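Local coordinates for hemolysin-like protein containing CBS domains (Oenococcus oeni, PDB 3OCO) that is of unknown function but, as part of a CNNM/CorC-type membrane protein that may bind flavin adenine dinucleotide, supplies its pair of CBS domains, at residues A[8-11]-A[12-16]; A[15-18]-A[19-22]; A[51-54]-A[55-58]; A[102-105]-A[106-110]. All coordinates share one frame; numbering follows the deposited sequence. Where two conformers were deposited one is given.

Contact 1 of 4, residues A[8-11]-A[12-16]; sequences ANFM and QRAFE
Asn9 caps the start of helix 10-19 with its side chain. Its OD1 accepts from Gln12 N at 2.9 Å. The N-H...O angle is 146°, and the donor is tilted from the plane of the amide carbonyl. The chi1 of 87° sets CG between the backbone N and the carbonyl carbon of Asn9, and this turns OD1 back toward the first helical turn.

Backbone bonds follow directly. Arg13 N bonds to Asn9 O at 3.3 Å, Ala14 N to Phe10 O at 2.8 Å and Phe15 N to Met11 O at 3.1 Å.

The Arg13 side chain runs back toward the chain start. Its CG packs 3.1 Å from Asn9 O, and its NE gives a weak bond to Ala8 O at 3.3 Å. Both carbonyl oxygens lie at the edge of the guanidinium, near its plane.

The apolar contacts meet at Ala14. The bent selenomethionine Met11 brings CE to 3.7 Å from Ala14 CB, and Phe10 CZ approaches the same methyl obliquely.

Helix 10-19 lies well out from the chain centre and packs on the same helix of the second subunit, with Met11 on Met11, Ala14 on Ala14 and Phe10 on Asn18 of that subunit.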
ATOM      1  N   ALA A   8      -1.848  22.784  -8.826  1.00 84.66           N
ATOM      2  CA  ALA A   8      -2.053  23.038  -7.406  1.00 83.53           C
ATOM      3  C   ALA A   8      -3.036  22.042  -6.802  1.00 82.10           C
ATOM      4  O   ALA A   8      -2.652  21.198  -5.990  1.00 76.98           O
ATOM      5  CB  ALA A   8      -2.532  24.468  -7.181  1.00 82.63           C
ATOM      6  N   ASN A   9      -4.302  22.142  -7.208  1.00 84.26           N
ATOM      7  CA  ASN A   9      -5.356  21.277  -6.678  1.00 82.29           C
ATOM      8  C   ASN A   9      -5.344  19.876  -7.278  1.00 82.32           C
ATOM      9  O   ASN A   9      -4.557  19.585  -8.184  1.00 79.66           O
ATOM     10  CB  ASN A   9      -6.743  21.909  -6.859  1.00 81.86           C
ATOM     11  CG  ASN A   9      -7.375  21.586  -8.214  1.00 82.51           C
ATOM     12  OD1 ASN A   9      -6.698  21.177  -9.156  1.00 72.46           O
ATOM     13  ND2 ASN A   9      -8.686  21.776  -8.308  1.00 87.93           N
ATOM     14  N   PHE A  10      -6.232  19.023  -6.769  1.00 78.40           N
ATOM     15  CA  PHE A  10      -6.320  17.628  -7.193  1.00 69.28           C
ATOM     16  C   PHE A  10      -6.789  17.465  -8.632  1.00 68.52           C
ATOM     17  O   PHE A  10      -6.209  16.683  -9.387  1.00 71.49           O
ATOM     18  CB  PHE A  10      -7.240  16.819  -6.267  1.00 61.44           C
ATOM     19  CG  PHE A  10      -7.720  15.516  -6.872  1.00 49.58           C
ATOM     20  CD1 PHE A  10      -6.848  14.443  -7.034  1.00 45.31           C
ATOM     21  CD2 PHE A  10      -9.035  15.374  -7.295  1.00 42.47           C
ATOM     22  CE1 PHE A  10      -7.282  13.244  -7.595  1.00 42.60           C
ATOM     23  CE2 PHE A  10      -9.478  14.187  -7.857  1.00 43.67           C
ATOM     24  CZ  PHE A  10      -8.605  13.119  -8.011  1.00 46.65           C
HETATM   25  N   MSE A  11      -7.839  18.185  -9.014  1.00 58.07           N
HETATM   26  CA  MSE A  11      -8.428  17.950 -10.323  1.00 53.25           C
HETATM   27  C   MSE A  11      -7.423  18.235 -11.449  1.00 62.02           C
HETATM   28  O   MSE A  11      -7.508  17.652 -12.533  1.00 58.97           O
HETATM   29  CB  MSE A  11      -9.719  18.739 -10.489  1.00 56.19           C
HETATM   30  CG  MSE A  11     -10.726  18.085 -11.434  1.00 63.41           C
HETATM   31 SE   MSE A  11     -10.962  16.145 -11.217  0.77 65.50          SE
HETATM   32  CE  MSE A  11     -10.142  15.570 -12.912  1.00 52.69           C
ATOM     33  N   GLN A  12      -6.449  19.099 -11.162  1.00 67.69           N
ATOM     34  CA  GLN A  12      -5.418  19.480 -12.126  1.00 67.00           C
ATOM     35  C   GLN A  12      -4.282  18.483 -12.162  1.00 69.52           C
ATOM     36  O   GLN A  12      -3.754  18.156 -13.232  1.00 66.58           O
ATOM     37  CB  GLN A  12      -4.832  20.835 -11.763  1.00 66.83           C
ATOM     38  CG  GLN A  12      -5.722  21.997 -12.068  1.00 70.51           C
ATOM     39  CD  GLN A  12      -5.062  23.303 -11.706  1.00 84.75           C
ATOM     40  OE1 GLN A  12      -5.274  23.839 -10.614  1.00 91.89           O
ATOM     41  NE2 GLN A  12      -4.239  23.818 -12.613  1.00 87.61           N
ATOM     42  N   ARG A  13      -3.881  18.039 -10.976  1.00 67.57           N
ATOM     43  CA  ARG A  13      -2.903  16.979 -10.867  1.00 62.02           C
ATOM     44  C   ARG A  13      -3.448  15.763 -11.611  1.00 56.75           C
ATOM     45  O   ARG A  13      -2.717  15.072 -12.302  1.00 56.93           O
ATOM     46  CB  ARG A  13      -2.612  16.656  -9.400  1.00 61.54           C
ATOM     47  CG  ARG A  13      -2.015  17.819  -8.607  1.00 69.59           C
ATOM     48  CD  ARG A  13      -1.179  17.326  -7.413  1.00 78.57           C
ATOM     49  NE  ARG A  13      -1.431  18.096  -6.192  1.00 87.47           N
ATOM     50  CZ  ARG A  13      -0.736  17.972  -5.061  1.00 88.94           C
ATOM     51  NH1 ARG A  13       0.271  17.109  -4.988  1.00 86.44           N
ATOM     52  NH2 ARG A  13      -1.050  18.715  -4.004  1.00 85.49           N
ATOM     53  N   ALA A  14      -4.745  15.515 -11.477  1.00 62.05           N
ATOM     54  CA  ALA A  14      -5.396  14.450 -12.234  1.00 58.43           C
ATOM     55  C   ALA A  14      -5.263  14.660 -13.746  1.00 61.41           C
ATOM     56  O   ALA A  14      -4.895  13.731 -14.464  1.00 55.63           O
ATOM     57  CB  ALA A  14      -6.864  14.324 -11.839  1.00 50.44           C
ATOM     58  N   PHE A  15      -5.573  15.866 -14.227  1.00 58.68           N
ATOM     59  CA  PHE A  15      -5.433  16.171 -15.650  1.00 61.97           C
ATOM     60  C   PHE A  15      -3.991  15.986 -16.162  1.00 64.55           C
ATOM     61  O   PHE A  15      -3.772  15.381 -17.220  1.00 64.79           O
ATOM     62  CB  PHE A  15      -5.969  17.576 -15.970  1.00 62.35           C
ATOM     63  CG  PHE A  15      -5.737  18.013 -17.400  1.00 68.69           C
ATOM     64  CD1 PHE A  15      -6.526  17.526 -18.431  1.00 68.16           C
ATOM     65  CD2 PHE A  15      -4.732  18.918 -17.712  1.00 76.72           C
ATOM     66  CE1 PHE A  15      -6.316  17.927 -19.745  1.00 74.95           C
ATOM     67  CE2 PHE A  15      -4.513  19.324 -19.033  1.00 79.92           C
ATOM     68  CZ  PHE A  15      -5.306  18.828 -20.046  1.00 77.70           C
ATOM     69  N   GLU A  16      -3.013  16.497 -15.415  1.00 64.05           N
ATOM     70  CA  GLU A  16      -1.617  16.395 -15.837  1.00 65.72           C
ATOM     71  C   GLU A  16      -1.238  14.948 -15.987  1.00 59.34           C
ATOM     72  O   GLU A  16      -0.704  14.529 -17.007  1.00 57.94           O
ATOM     73  CB  GLU A  16      -0.683  17.024 -14.812  1.00 76.58           C
ATOM     74  CG  GLU A  16      -0.769  18.529 -14.735  1.00 87.73           C
ATOM     75  CD  GLU A  16      -0.197  19.050 -13.440  1.00 91.13           C
ATOM     76  OE1 GLU A  16      -0.970  19.626 -12.648  1.00 92.01           O
ATOM     77  OE2 GLU A  16       1.016  18.861 -13.202  1.00 90.03           O
TER

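Contact 2 of 4, residues A[15-18]-A[19-22]; sequences FEMN and DKVA
Lys20 folds back over Glu16 and Met17 because its CG stands anti to its own carbonyl carbon (chi1 -82°). The chain then runs almost extended to CE, and chi4 of -65° bends NZ off that line. This lays the methylenes of Lys20 alongside the last turn of helix 10-19. CD of Lys20 sits 3.6 Å from Met17 CA, and its CG is 3.8 Å from Glu16 O. The same CD is 4.3 Å from Met17 CG; further along, Lys20 CE is 4.4 Å from Glu16 CB. The contact is therefore made by the aliphatic part of the lysine. Lys20 NZ is 5.7 Å from Glu16 OE2, too far for a salt bridge, though the opposite charges may still attract weakly.

The backbone here tightens to bonds between residues three apart, as is common where a helix runs out. Asp19 N bonds to Glu16 O at 3.0 Å, and Lys20 N to Met17 O at 3.2 Å. Glu16 O also receives a weak second bond from Lys20 N. At Lys20 the backbone becomes extended, and the chain heads for helix 22-25.

Selenomethionine Met17 is buried and packs on Val137 and Glu140 of helix 134-142. Asn18 touches Pro105, and also Phe10 of the second subunit. Asp19 OD1 has a long, weak ion pair with Lys103 NZ.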
ATOM      1  N   PHE A  15      -5.573  15.866 -14.227  1.00 58.68           N
ATOM      2  CA  PHE A  15      -5.433  16.171 -15.650  1.00 61.97           C
ATOM      3  C   PHE A  15      -3.991  15.986 -16.162  1.00 64.55           C
ATOM      4  O   PHE A  15      -3.772  15.381 -17.220  1.00 64.79           O
ATOM      5  CB  PHE A  15      -5.969  17.576 -15.970  1.00 62.35           C
ATOM      6  CG  PHE A  15      -5.737  18.013 -17.400  1.00 68.69           C
ATOM      7  CD1 PHE A  15      -6.526  17.526 -18.431  1.00 68.16           C
ATOM      8  CD2 PHE A  15      -4.732  18.918 -17.712  1.00 76.72           C
ATOM      9  CE1 PHE A  15      -6.316  17.927 -19.745  1.00 74.95           C
ATOM     10  CE2 PHE A  15      -4.513  19.324 -19.033  1.00 79.92           C
ATOM     11  CZ  PHE A  15      -5.306  18.828 -20.046  1.00 77.70           C
ATOM     12  N   GLU A  16      -3.013  16.497 -15.415  1.00 64.05           N
ATOM     13  CA  GLU A  16      -1.617  16.395 -15.837  1.00 65.72           C
ATOM     14  C   GLU A  16      -1.238  14.948 -15.987  1.00 59.34           C
ATOM     15  O   GLU A  16      -0.704  14.529 -17.007  1.00 57.94           O
ATOM     16  CB  GLU A  16      -0.683  17.024 -14.812  1.00 76.58           C
ATOM     17  CG  GLU A  16      -0.769  18.529 -14.735  1.00 87.73           C
ATOM     18  CD  GLU A  16      -0.197  19.050 -13.440  1.00 91.13           C
ATOM     19  OE1 GLU A  16      -0.970  19.626 -12.648  1.00 92.01           O
ATOM     20  OE2 GLU A  16       1.016  18.861 -13.202  1.00 90.03           O
HETATM   21  N   MSE A  17      -1.520  14.183 -14.947  1.00 53.93           N
HETATM   22  CA  MSE A  17      -1.142  12.791 -14.933  1.00 51.56           C
HETATM   23  C   MSE A  17      -1.845  12.008 -16.033  1.00 61.54           C
HETATM   24  O   MSE A  17      -1.342  10.976 -16.484  1.00 60.87           O
HETATM   25  CB  MSE A  17      -1.462  12.172 -13.583  1.00 36.86           C
HETATM   26  CG  MSE A  17      -0.623  10.929 -13.277  1.00 47.72           C
HETATM   27 SE   MSE A  17      -1.683   9.513 -12.474  0.58 57.42          SE
HETATM   28  CE  MSE A  17      -0.340   8.885 -11.228  1.00109.80           C
ATOM     29  N   ASN A  18      -3.013  12.485 -16.452  1.00 64.85           N
ATOM     30  CA  ASN A  18      -3.781  11.787 -17.475  1.00 62.87           C
ATOM     31  C   ASN A  18      -2.990  11.695 -18.776  1.00 61.22           C
ATOM     32  O   ASN A  18      -3.177  10.777 -19.578  1.00 55.45           O
ATOM     33  CB  ASN A  18      -5.122  12.483 -17.716  1.00 63.33           C
ATOM     34  CG  ASN A  18      -5.976  11.760 -18.740  1.00 65.55           C
ATOM     35  OD1 ASN A  18      -6.242  12.281 -19.831  1.00 70.29           O
ATOM     36  ND2 ASN A  18      -6.402  10.548 -18.402  1.00 53.96           N
ATOM     37  N   ASP A  19      -2.081  12.642 -18.959  1.00 65.52           N
ATOM     38  CA  ASP A  19      -1.367  12.773 -20.221  1.00 67.43           C
ATOM     39  C   ASP A  19       0.055  12.236 -20.140  1.00 57.55           C
ATOM     40  O   ASP A  19       0.723  12.101 -21.163  1.00 50.54           O
ATOM     41  CB  ASP A  19      -1.357  14.235 -20.673  1.00 77.50           C
ATOM     42  CG  ASP A  19      -1.522  14.378 -22.167  1.00 92.35           C
ATOM     43  OD1 ASP A  19      -1.681  13.345 -22.849  1.00 92.06           O
ATOM     44  OD2 ASP A  19      -1.496  15.523 -22.663  1.00103.24           O
ATOM     45  N   LYS A  20       0.504  11.918 -18.925  1.00 50.99           N
ATOM     46  CA  LYS A  20       1.859  11.418 -18.700  1.00 52.04           C
ATOM     47  C   LYS A  20       2.015   9.978 -19.175  1.00 52.79           C
ATOM     48  O   LYS A  20       1.031   9.282 -19.422  1.00 54.22           O
ATOM     49  CB  LYS A  20       2.231  11.521 -17.219  1.00 53.90           C
ATOM     50  CG  LYS A  20       2.711  12.894 -16.779  1.00 56.22           C
ATOM     51  CD  LYS A  20       2.477  13.101 -15.282  1.00 63.37           C
ATOM     52  CE  LYS A  20       2.926  14.487 -14.838  1.00 65.48           C
ATOM     53  NZ  LYS A  20       4.402  14.647 -14.986  1.00 65.81           N
ATOM     54  N   VAL A  21       3.258   9.535 -19.302  1.00 57.13           N
ATOM     55  CA  VAL A  21       3.524   8.150 -19.681  1.00 52.49           C
ATOM     56  C   VAL A  21       4.310   7.391 -18.613  1.00 45.85           C
ATOM     57  O   VAL A  21       4.807   7.965 -17.644  1.00 38.39           O
ATOM     58  CB  VAL A  21       4.273   8.051 -21.009  1.00 51.21           C
ATOM     59  CG1 VAL A  21       3.449   8.658 -22.117  1.00 56.09           C
ATOM     60  CG2 VAL A  21       5.622   8.730 -20.903  1.00 51.01           C
ATOM     61  N   ALA A  22       4.424   6.087 -18.819  1.00 40.74           N
ATOM     62  CA  ALA A  22       5.090   5.208 -17.877  1.00 32.98           C
ATOM     63  C   ALA A  22       6.440   5.736 -17.350  1.00 41.85           C
ATOM     64  O   ALA A  22       6.716   5.660 -16.151  1.00 50.43           O
ATOM     65  CB  ALA A  22       5.246   3.820 -18.493  1.00 23.83           C
TER

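Contact 3 of 4, residues A[51-54]-A[55-58]; sequences EQYS and RFPV
Phe56 and Tyr53 form the heart of this turn, with Glu51 beside them. Tyr53 CB lies over one face of the Phe56 ring, 4.1 Å from Phe56 CZ. Tyr53 CD2 is 4.0 Å from Phe56 CE1, and the two side chains cross at about a right angle. The backbone joins in as well, since Tyr53 O is 3.5 Å from Phe56 CE2. Glu51 comes to the ring edge: its OE1 is 3.9 Å from Phe56 CE1, and the carboxylate and ring planes are only 3° apart, nearly parallel.

Phe56 reaches these neighbours because its CG is anti to its carbonyl carbon (chi1 -73°), which swings the ring back toward residues 51-54. Tyr53 is backed in turn by Glu51 O, 3.5 Å above one face of its ring and offset toward the rim. Arg55 lies on a different side from Phe56 and runs extended from CG to NE. Its side chain touches Tyr70 of strand 66-72 and Pro117.

Second-shell partners hold the parts in place. Ser33 OG hydrogen-bonds Glu51 OE1, and the backbone of Phe56 bonds with Ala71 of strand 66-72. Arg55 NH1 has a long, weak ion pair with Asp134 OD1.

Gln52 leaves helix 41-51 with a positive phi of 71°, and Tyr53 and Ser54 then carry the chain into strand 55-60. This is the helix-to-strand return of a beta-alpha-beta crossover. It joins parallel strands 35-36 and 55-60 of a CBS domain.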
ATOM      1  N   GLU A  51      14.436  -2.741   4.229  1.00 25.03           N
ATOM      2  CA  GLU A  51      14.033  -1.733   3.241  1.00 27.57           C
ATOM      3  C   GLU A  51      12.532  -1.399   3.215  1.00 31.69           C
ATOM      4  O   GLU A  51      12.123  -0.444   2.551  1.00 30.84           O
ATOM      5  CB  GLU A  51      14.482  -2.170   1.848  1.00 28.93           C
ATOM      6  CG  GLU A  51      15.913  -2.685   1.817  1.00 40.95           C
ATOM      7  CD  GLU A  51      16.530  -2.604   0.438  1.00 48.50           C
ATOM      8  OE1 GLU A  51      16.083  -3.361  -0.451  1.00 54.66           O
ATOM      9  OE2 GLU A  51      17.461  -1.785   0.245  1.00 46.71           O
ATOM     10  N   GLN A  52      11.720  -2.204   3.901  1.00 26.79           N
ATOM     11  CA  GLN A  52      10.280  -1.921   4.083  1.00 38.49           C
ATOM     12  C   GLN A  52       9.357  -2.058   2.870  1.00 41.96           C
ATOM     13  O   GLN A  52       8.150  -2.221   3.056  1.00 42.64           O
ATOM     14  CB  GLN A  52      10.033  -0.515   4.635  1.00 34.26           C
ATOM     15  CG  GLN A  52      10.767  -0.124   5.876  1.00 41.07           C
ATOM     16  CD  GLN A  52      10.364   1.279   6.281  1.00 52.21           C
ATOM     17  OE1 GLN A  52       9.183   1.552   6.515  1.00 45.81           O
ATOM     18  NE2 GLN A  52      11.332   2.186   6.324  1.00 61.24           N
ATOM     19  N   TYR A  53       9.875  -1.941   1.646  1.00 27.28           N
ATOM     20  CA  TYR A  53       8.980  -2.025   0.489  1.00 28.57           C
ATOM     21  C   TYR A  53       8.087  -3.242   0.650  1.00 21.38           C
ATOM     22  O   TYR A  53       8.508  -4.257   1.170  1.00 23.14           O
ATOM     23  CB  TYR A  53       9.755  -2.102  -0.835  1.00 33.66           C
ATOM     24  CG  TYR A  53      10.779  -1.007  -1.022  1.00 30.44           C
ATOM     25  CD1 TYR A  53      10.400   0.261  -1.402  1.00 34.14           C
ATOM     26  CD2 TYR A  53      12.136  -1.255  -0.827  1.00 35.18           C
ATOM     27  CE1 TYR A  53      11.338   1.267  -1.573  1.00 42.32           C
ATOM     28  CE2 TYR A  53      13.084  -0.254  -0.996  1.00 29.62           C
ATOM     29  CZ  TYR A  53      12.678   1.004  -1.367  1.00 40.28           C
ATOM     30  OH  TYR A  53      13.613   2.006  -1.540  1.00 50.20           O
ATOM     31  N   SER A  54       6.843  -3.152   0.223  1.00 24.43           N
ATOM     32  CA  SER A  54       5.966  -4.292   0.421  1.00 25.68           C
ATOM     33  C   SER A  54       5.999  -5.263  -0.754  1.00 32.72           C
ATOM     34  O   SER A  54       5.562  -6.412  -0.640  1.00 35.75           O
ATOM     35  CB  SER A  54       4.538  -3.827   0.684  1.00 27.49           C
ATOM     36  OG  SER A  54       4.049  -3.089  -0.409  1.00 23.91           O
ATOM     37  N   ARG A  55       6.505  -4.796  -1.888  1.00 34.02           N
ATOM     38  CA  ARG A  55       6.624  -5.642  -3.076  1.00 37.42           C
ATOM     39  C   ARG A  55       7.992  -5.545  -3.721  1.00 31.85           C
ATOM     40  O   ARG A  55       8.469  -4.448  -4.009  1.00 25.87           O
ATOM     41  CB  ARG A  55       5.563  -5.281  -4.102  1.00 41.33           C
ATOM     42  CG  ARG A  55       4.172  -5.401  -3.563  1.00 44.69           C
ATOM     43  CD  ARG A  55       3.182  -5.175  -4.650  1.00 44.65           C
ATOM     44  NE  ARG A  55       1.826  -5.331  -4.162  1.00 46.60           N
ATOM     45  CZ  ARG A  55       1.014  -4.313  -3.920  1.00 49.45           C
ATOM     46  NH1 ARG A  55       1.446  -3.073  -4.131  1.00 51.13           N
ATOM     47  NH2 ARG A  55      -0.223  -4.542  -3.488  1.00 44.43           N
ATOM     48  N   PHE A  56       8.612  -6.701  -3.941  1.00 26.67           N
ATOM     49  CA  PHE A  56       9.928  -6.765  -4.569  1.00 29.01           C
ATOM     50  C   PHE A  56       9.856  -7.491  -5.892  1.00 32.06           C
ATOM     51  O   PHE A  56       9.469  -8.661  -5.948  1.00 27.56           O
ATOM     52  CB  PHE A  56      10.915  -7.513  -3.681  1.00 30.61           C
ATOM     53  CG  PHE A  56      11.345  -6.749  -2.469  1.00 39.42           C
ATOM     54  CD1 PHE A  56      12.398  -5.849  -2.540  1.00 46.50           C
ATOM     55  CD2 PHE A  56      10.708  -6.937  -1.253  1.00 46.22           C
ATOM     56  CE1 PHE A  56      12.802  -5.138  -1.412  1.00 47.05           C
ATOM     57  CE2 PHE A  56      11.107  -6.232  -0.124  1.00 44.75           C
ATOM     58  CZ  PHE A  56      12.160  -5.333  -0.207  1.00 43.25           C
ATOM     59  N   PRO A  57      10.245  -6.801  -6.966  1.00 40.09           N
ATOM     60  CA  PRO A  57      10.483  -7.449  -8.254  1.00 33.63           C
ATOM     61  C   PRO A  57      11.437  -8.620  -8.070  1.00 25.53           C
ATOM     62  O   PRO A  57      12.448  -8.502  -7.341  1.00 22.61           O
ATOM     63  CB  PRO A  57      11.172  -6.356  -9.060  1.00 38.09           C
ATOM     64  CG  PRO A  57      10.748  -5.081  -8.414  1.00 37.36           C
ATOM     65  CD  PRO A  57      10.662  -5.389  -6.966  1.00 35.29           C
ATOM     66  N   VAL A  58      11.082  -9.756  -8.666  1.00 17.58           N
ATOM     67  CA  VAL A  58      11.917 -10.949  -8.661  0.60 22.35           C
ATOM     68  C   VAL A  58      12.692 -11.068  -9.990  1.00 31.82           C
ATOM     69  O   VAL A  58      12.081 -11.073 -11.049  1.00 33.40           O
ATOM     70  CB  VAL A  58      11.053 -12.212  -8.462  0.60 23.92           C
ATOM     71  CG1 VAL A  58      11.881 -13.473  -8.670  0.60 27.73           C
ATOM     72  CG2 VAL A  58      10.396 -12.207  -7.076  0.60 21.07           C
TER

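Contact 4 of 4, residues A[102-105]-A[106-110]; sequences MKVP and DVMEE
The first turns of helix 104-113, the helix of the beta-alpha-beta unit between strands 96-99 and 119-122 of a CBS domain, join Lys103 to Asp106 and Val107. Lys103 holds the N-cap position. Its O accepts from Val107 N at 3.1 Å and takes a weak bond from Asp106 N at 2.8 Å. Next, Met108 N bonds to Val104 O at 2.9 Å. Pro105 has no N-H to give, and none is called for in the first turn.

Selenomethionine Met102 lies extended across the helix start. Its CB touches Val107 CG1 at 3.9 Å, and its SE is 3.6 Å from Asp106 O. Its CE ends 3.3 Å from Glu110 OE2. Val107 is tightly packed: chi1 of -15° is nearly eclipsed and puts CG1 3.1 Å from Lys103 O. On another side, Val104 CG1 is 4.2 Å from Met108 SE.

Pro105 packs on Phe10 of the second subunit, and Met108 on Phe142 of that subunit.

The backbone bonds fix the turn, while side chains add mainly van der Waals contact. Asp106 carries its acid near the helix N-terminus, where the helix dipole would be expected to favour a negative charge.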
HETATM    1  N   MSE A 102       3.707   4.106 -22.772  1.00 40.38           N
HETATM    2  CA  MSE A 102       2.286   3.912 -22.482  1.00 45.27           C
HETATM    3  C   MSE A 102       1.770   5.031 -21.582  1.00 47.52           C
HETATM    4  O   MSE A 102       2.410   5.393 -20.602  1.00 35.88           O
HETATM    5  CB  MSE A 102       2.016   2.559 -21.825  1.00 50.02           C
HETATM    6  CG  MSE A 102       0.692   1.937 -22.247  1.00 47.34           C
HETATM    7 SE   MSE A 102       0.182   0.371 -21.205  0.72 59.91          SE
HETATM    8  CE  MSE A 102      -1.039  -0.460 -22.483  1.00146.63           C
ATOM      9  N   LYS A 103       0.614   5.585 -21.933  1.00 56.24           N
ATOM     10  CA  LYS A 103      -0.014   6.607 -21.112  1.00 56.02           C
ATOM     11  C   LYS A 103      -0.403   6.000 -19.771  1.00 58.74           C
ATOM     12  O   LYS A 103      -0.915   4.885 -19.705  1.00 60.28           O
ATOM     13  CB  LYS A 103      -1.247   7.183 -21.806  1.00 60.30           C
ATOM     14  CG  LYS A 103      -1.123   8.644 -22.227  1.00 66.09           C
ATOM     15  CD  LYS A 103      -0.117   8.824 -23.350  1.00 76.58           C
ATOM     16  CE  LYS A 103      -0.280  10.196 -24.021  1.00 84.52           C
ATOM     17  NZ  LYS A 103      -1.669  10.377 -24.561  1.00 91.52           N
ATOM     18  N   VAL A 104      -0.163   6.750 -18.706  1.00 50.74           N
ATOM     19  CA  VAL A 104      -0.378   6.255 -17.357  1.00 47.53           C
ATOM     20  C   VAL A 104      -1.694   5.495 -17.151  1.00 49.23           C
ATOM     21  O   VAL A 104      -1.676   4.359 -16.688  1.00 55.25           O
ATOM     22  CB  VAL A 104      -0.207   7.379 -16.331  1.00 44.59           C
ATOM     23  CG1 VAL A 104      -0.582   6.898 -14.961  1.00 38.52           C
ATOM     24  CG2 VAL A 104       1.240   7.866 -16.349  1.00 38.39           C
ATOM     25  N   PRO A 105      -2.837   6.100 -17.505  1.00 50.30           N
ATOM     26  CA  PRO A 105      -4.109   5.388 -17.295  1.00 54.03           C
ATOM     27  C   PRO A 105      -4.164   4.048 -18.030  1.00 55.83           C
ATOM     28  O   PRO A 105      -4.817   3.112 -17.537  1.00 53.94           O
ATOM     29  CB  PRO A 105      -5.149   6.340 -17.885  1.00 54.90           C
ATOM     30  CG  PRO A 105      -4.507   7.687 -17.816  1.00 60.91           C
ATOM     31  CD  PRO A 105      -3.042   7.457 -18.038  1.00 53.10           C
ATOM     32  N   ASP A 106      -3.496   3.964 -19.184  1.00 38.27           N
ATOM     33  CA  ASP A 106      -3.466   2.728 -19.959  1.00 47.69           C
ATOM     34  C   ASP A 106      -2.645   1.649 -19.259  1.00 50.70           C
ATOM     35  O   ASP A 106      -2.943   0.464 -19.372  1.00 53.58           O
ATOM     36  CB  ASP A 106      -2.933   2.975 -21.363  1.00 49.94           C
ATOM     37  CG  ASP A 106      -3.937   3.685 -22.245  1.00 61.59           C
ATOM     38  OD1 ASP A 106      -5.135   3.673 -21.899  1.00 62.13           O
ATOM     39  OD2 ASP A 106      -3.531   4.245 -23.287  1.00 72.37           O
ATOM     40  N   VAL A 107      -1.614   2.062 -18.532  1.00 47.46           N
ATOM     41  CA  VAL A 107      -0.881   1.125 -17.705  1.00 45.68           C
ATOM     42  C   VAL A 107      -1.749   0.691 -16.520  1.00 49.50           C
ATOM     43  O   VAL A 107      -1.855  -0.499 -16.238  1.00 52.78           O
ATOM     44  CB  VAL A 107       0.511   1.679 -17.276  1.00 61.09           C
ATOM     45  CG1 VAL A 107       0.888   2.882 -18.132  1.00 62.67           C
ATOM     46  CG2 VAL A 107       0.561   2.024 -15.800  1.00 47.64           C
HETATM   47  N   MSE A 108      -2.405   1.645 -15.860  1.00 54.83           N
HETATM   48  CA  MSE A 108      -3.296   1.320 -14.743  1.00 57.21           C
HETATM   49  C   MSE A 108      -4.303   0.246 -15.175  1.00 55.19           C
HETATM   50  O   MSE A 108      -4.541  -0.726 -14.452  1.00 55.73           O
HETATM   51  CB  MSE A 108      -4.039   2.563 -14.241  1.00 48.16           C
HETATM   52  CG  MSE A 108      -3.200   3.607 -13.501  1.00 42.00           C
HETATM   53 SE   MSE A 108      -4.155   5.340 -13.390  0.38 49.63          SE
HETATM   54  CE  MSE A 108      -5.349   5.027 -11.855  1.00 41.50           C
ATOM     55  N   GLU A 109      -4.874   0.419 -16.364  1.00 48.14           N
ATOM     56  CA  GLU A 109      -5.857  -0.524 -16.883  1.00 57.80           C
ATOM     57  C   GLU A 109      -5.227  -1.850 -17.300  1.00 52.84           C
ATOM     58  O   GLU A 109      -5.879  -2.892 -17.287  1.00 56.48           O
ATOM     59  CB  GLU A 109      -6.636   0.078 -18.057  1.00 66.04           C
ATOM     60  CG  GLU A 109      -7.847  -0.761 -18.479  1.00 72.00           C
ATOM     61  CD  GLU A 109      -8.769  -1.103 -17.304  1.00 77.37           C
ATOM     62  OE1 GLU A 109      -9.164  -2.286 -17.178  1.00 76.19           O
ATOM     63  OE2 GLU A 109      -9.094  -0.191 -16.505  1.00 79.42           O
ATOM     64  N   GLU A 110      -3.961  -1.809 -17.682  1.00 44.52           N
ATOM     65  CA  GLU A 110      -3.253  -3.034 -17.984  1.00 48.86           C
ATOM     66  C   GLU A 110      -3.077  -3.825 -16.687  1.00 49.55           C
ATOM     67  O   GLU A 110      -3.387  -5.012 -16.631  1.00 59.47           O
ATOM     68  CB  GLU A 110      -1.903  -2.721 -18.632  1.00 62.27           C
ATOM     69  CG  GLU A 110      -1.536  -3.647 -19.781  1.00 71.47           C
ATOM     70  CD  GLU A 110      -2.558  -3.611 -20.891  1.00 72.43           C
ATOM     71  OE1 GLU A 110      -2.785  -4.659 -21.535  1.00 75.38           O
ATOM     72  OE2 GLU A 110      -3.140  -2.533 -21.109  1.00 72.93           O
TER

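In the fold
Contacts 1 and 2 share helix 10-19 and overlap at Phe15 and Glu16. Contact 1 covers its capped start and contact 2 its C-terminal turn. Contact 4 meets contact 2 directly: Ala22 N and Met102 O, and Lys20 O and Val104 N, are probable hydrogen bonds. Contacts 1, 2 and 4 all reach the second subunit with side chains. Contacts 1 and 4 are partly buried helix starts, but only contact 1 has a side-chain cap. Contacts 2 and 3 lie at the surface. Contact 3 stands apart, its centre about 22 Å from that of contact 4, in the other CBS range. It relies on ring packing, whereas the others are built round helical backbone bonds.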